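PDB 3DFF: teicoplanin pseudoaglycone deacetylases Orf2 from Actinoplanes teichomyceticus, which probably removes the acetyl group from the sugar of the teicoplanin pseudoaglycone during antibiotic biosynthesis, as a zinc-dependent hydrolase of the PIG-L family. Local coordinates for residues 84-88 with 221-225. Numbering follows the deposited sequence.
Sequences DHLRV and QKFQA
His85 accepts one hydrogen bond from the helix turn 221-225 through its backbone O and donates another through ring NE2. In the first, Gln221 NE2 donates to His85 O (3.0 Å) almost straight, at 171°. The bond lies in the amide plane and meets a lone pair of the carbonyl. Gln221 reaches that far because its CG is anti to the backbone N (chi1 -168°) and the chain stays extended to the amide. It engages a carbonyl of the last turn of helix 71-85, which ends in a Schellman motif with Arg87 at positive phi. In the second, His85 NE2 donates to a lone pair of Gln224 OE1 (2.7 Å), which approaches near the ring plane with its amide turned 70° from the ring. One bond ties the helix end through its backbone, the other holds the imidazole at NE2.

Apolar contact lies beside them. Leu86 CD2 sits 3.8 Å from Ala225 CB and 3.9 Å from Gln221 CG, while Gln224 CB lies off the plane of the His85 ring, 3.7 Å from its CD2.

The contact joins the C-terminal end of helix 71-85 to helix 216-226, and Leu86, Gln221 and Ala225 also rest on helix 19-33. Lys222, whose CB points away from residues 84-88, is salt-bridged through NZ to Glu262 and hydrogen-bonded to Tyr260; beyond Leu86, Val88 leads into strand 89-92 and packs on strand 37-42.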
ATOM      1  N   ASP A  84      -8.220 -10.934  -7.982  1.00 22.93           N
ATOM      2  CA  ASP A  84      -9.072 -12.046  -8.479  1.00 24.22           C
ATOM      3  C   ASP A  84      -8.642 -13.370  -7.836  1.00 25.00           C
ATOM      4  O   ASP A  84      -9.489 -14.188  -7.463  1.00 24.25           O
ATOM      5  CB  ASP A  84      -8.982 -12.198 -10.004  1.00 25.40           C
ATOM      6  CG  ASP A  84      -9.799 -11.169 -10.776  1.00 26.01           C
ATOM      7  OD1 ASP A  84     -10.564 -10.396 -10.185  1.00 26.58           O
ATOM      8  OD2 ASP A  84      -9.657 -11.165 -12.028  1.00 30.09           O
ATOM      9  N   HIS A  85      -7.331 -13.578  -7.681  1.00 24.40           N
ATOM     10  CA  HIS A  85      -6.837 -14.815  -7.067  1.00 25.51           C
ATOM     11  C   HIS A  85      -7.252 -14.950  -5.607  1.00 25.65           C
ATOM     12  O   HIS A  85      -7.526 -16.075  -5.142  1.00 26.30           O
ATOM     13  CB  HIS A  85      -5.323 -14.957  -7.207  1.00 25.54           C
ATOM     14  CG  HIS A  85      -4.835 -16.355  -6.975  1.00 27.48           C
ATOM     15  ND1 HIS A  85      -4.975 -17.358  -7.913  1.00 30.07           N
ATOM     16  CD2 HIS A  85      -4.225 -16.921  -5.905  1.00 28.81           C
ATOM     17  CE1 HIS A  85      -4.467 -18.479  -7.432  1.00 30.16           C
ATOM     18  NE2 HIS A  85      -4.006 -18.242  -6.215  1.00 30.27           N
ATOM     19  N   LEU A  86      -7.299 -13.822  -4.892  1.00 25.46           N
ATOM     20  CA  LEU A  86      -7.779 -13.762  -3.493  1.00 25.55           C
ATOM     21  C   LEU A  86      -9.303 -13.775  -3.411  1.00 26.43           C
ATOM     22  O   LEU A  86      -9.887 -13.769  -2.314  1.00 26.26           O
ATOM     23  CB  LEU A  86      -7.243 -12.517  -2.774  1.00 25.84           C
ATOM     24  CG  LEU A  86      -5.725 -12.403  -2.651  1.00 25.99           C
ATOM     25  CD1 LEU A  86      -5.367 -11.103  -1.933  1.00 24.72           C
ATOM     26  CD2 LEU A  86      -5.184 -13.593  -1.871  1.00 26.86           C
ATOM     27  N   ARG A  87      -9.917 -13.758  -4.596  1.00 26.86           N
ATOM     28  CA  ARG A  87     -11.365 -13.720  -4.802  1.00 28.18           C
ATOM     29  C   ARG A  87     -11.985 -12.448  -4.222  1.00 27.09           C
ATOM     30  O   ARG A  87     -13.066 -12.464  -3.639  1.00 28.21           O
ATOM     31  CB  ARG A  87     -12.023 -15.031  -4.311  1.00 27.31           C
ATOM     32  CG  ARG A  87     -11.269 -16.273  -4.806  1.00 30.08           C
ATOM     33  CD  ARG A  87     -11.936 -17.564  -4.339  1.00 31.11           C
ATOM     34  NE  ARG A  87     -12.984 -17.973  -5.267  1.00 39.29           N
ATOM     35  CZ  ARG A  87     -12.960 -19.095  -5.987  1.00 41.74           C
ATOM     36  NH1 ARG A  87     -11.946 -19.945  -5.874  1.00 43.30           N
ATOM     37  NH2 ARG A  87     -13.967 -19.374  -6.810  1.00 42.65           N
ATOM     38  N   VAL A  88     -11.286 -11.324  -4.397  1.00 27.21           N
ATOM     39  CA  VAL A  88     -11.761 -10.024  -3.889  1.00 25.83           C
ATOM     40  C   VAL A  88     -11.844  -8.942  -5.002  1.00 25.55           C
ATOM     41  O   VAL A  88     -11.182  -9.060  -6.034  1.00 26.15           O
ATOM     42  CB  VAL A  88     -10.903  -9.489  -2.689  1.00 26.95           C
ATOM     43  CG1 VAL A  88     -10.803 -10.512  -1.558  1.00 25.14           C
ATOM     44  CG2 VAL A  88      -9.510  -9.094  -3.153  1.00 25.48           C
ATOM     45  N   GLN A 221      -2.385 -18.914  -0.719  1.00 25.51           N
ATOM     46  CA  GLN A 221      -3.194 -18.079  -1.604  1.00 25.18           C
ATOM     47  C   GLN A 221      -2.573 -16.690  -1.696  1.00 24.49           C
ATOM     48  O   GLN A 221      -2.377 -16.166  -2.794  1.00 24.09           O
ATOM     49  CB  GLN A 221      -4.623 -18.009  -1.083  1.00 25.93           C
ATOM     50  CG  GLN A 221      -5.606 -17.421  -2.068  1.00 28.87           C
ATOM     51  CD  GLN A 221      -7.017 -17.450  -1.541  1.00 32.18           C
ATOM     52  OE1 GLN A 221      -7.264 -17.818  -0.380  1.00 35.13           O
ATOM     53  NE2 GLN A 221      -7.968 -17.073  -2.392  1.00 32.75           N
ATOM     54  N   LYS A 222      -2.230 -16.127  -0.541  1.00 23.72           N
ATOM     55  CA  LYS A 222      -1.523 -14.845  -0.487  1.00 22.63           C
ATOM     56  C   LYS A 222      -0.266 -14.879  -1.358  1.00 22.35           C
ATOM     57  O   LYS A 222      -0.067 -14.020  -2.212  1.00 22.50           O
ATOM     58  CB  LYS A 222      -1.122 -14.500   0.944  1.00 22.48           C
ATOM     59  CG  LYS A 222      -0.366 -13.141   1.038  1.00 21.45           C
ATOM     60  CD  LYS A 222       0.209 -12.896   2.438  1.00 21.12           C
ATOM     61  CE  LYS A 222       1.074 -11.632   2.446  1.00 22.02           C
ATOM     62  NZ  LYS A 222       1.338 -11.107   3.825  1.00 21.59           N
ATOM     63  N   PHE A 223       0.616 -15.848  -1.115  1.00 22.02           N
ATOM     64  CA  PHE A 223       1.883 -15.916  -1.841  1.00 22.19           C
ATOM     65  C   PHE A 223       1.689 -16.109  -3.345  1.00 22.67           C
ATOM     66  O   PHE A 223       2.411 -15.510  -4.132  1.00 23.22           O
ATOM     67  CB  PHE A 223       2.809 -16.999  -1.241  1.00 22.17           C
ATOM     68  CG  PHE A 223       3.404 -16.631   0.111  1.00 23.36           C
ATOM     69  CD1 PHE A 223       3.002 -15.491   0.809  1.00 22.75           C
ATOM     70  CD2 PHE A 223       4.363 -17.463   0.692  1.00 23.35           C
ATOM     71  CE1 PHE A 223       3.553 -15.169   2.071  1.00 23.57           C
ATOM     72  CE2 PHE A 223       4.915 -17.158   1.940  1.00 23.96           C
ATOM     73  CZ  PHE A 223       4.514 -16.017   2.635  1.00 23.46           C
ATOM     74  N   GLN A 224       0.707 -16.931  -3.741  1.00 22.89           N
ATOM     75  CA  GLN A 224       0.370 -17.089  -5.160  1.00 22.71           C
ATOM     76  C   GLN A 224      -0.100 -15.742  -5.729  1.00 22.01           C
ATOM     77  O   GLN A 224       0.244 -15.393  -6.850  1.00 22.08           O
ATOM     78  CB  GLN A 224      -0.723 -18.142  -5.355  1.00 24.05           C
ATOM     79  CG  GLN A 224      -0.234 -19.575  -5.191  1.00 24.83           C
ATOM     80  CD  GLN A 224      -1.351 -20.565  -4.926  1.00 30.34           C
ATOM     81  OE1 GLN A 224      -2.535 -20.265  -5.095  1.00 31.71           O
ATOM     82  NE2 GLN A 224      -0.973 -21.766  -4.496  1.00 31.32           N
ATOM     83  N   ALA A 225      -0.872 -14.999  -4.945  1.00 21.72           N
ATOM     84  CA  ALA A 225      -1.368 -13.682  -5.378  1.00 21.14           C
ATOM     85  C   ALA A 225      -0.216 -12.693  -5.559  1.00 21.33           C
ATOM     86  O   ALA A 225      -0.147 -11.984  -6.571  1.00 21.83           O
ATOM     87  CB  ALA A 225      -2.404 -13.141  -4.409  1.00 20.75           C
TER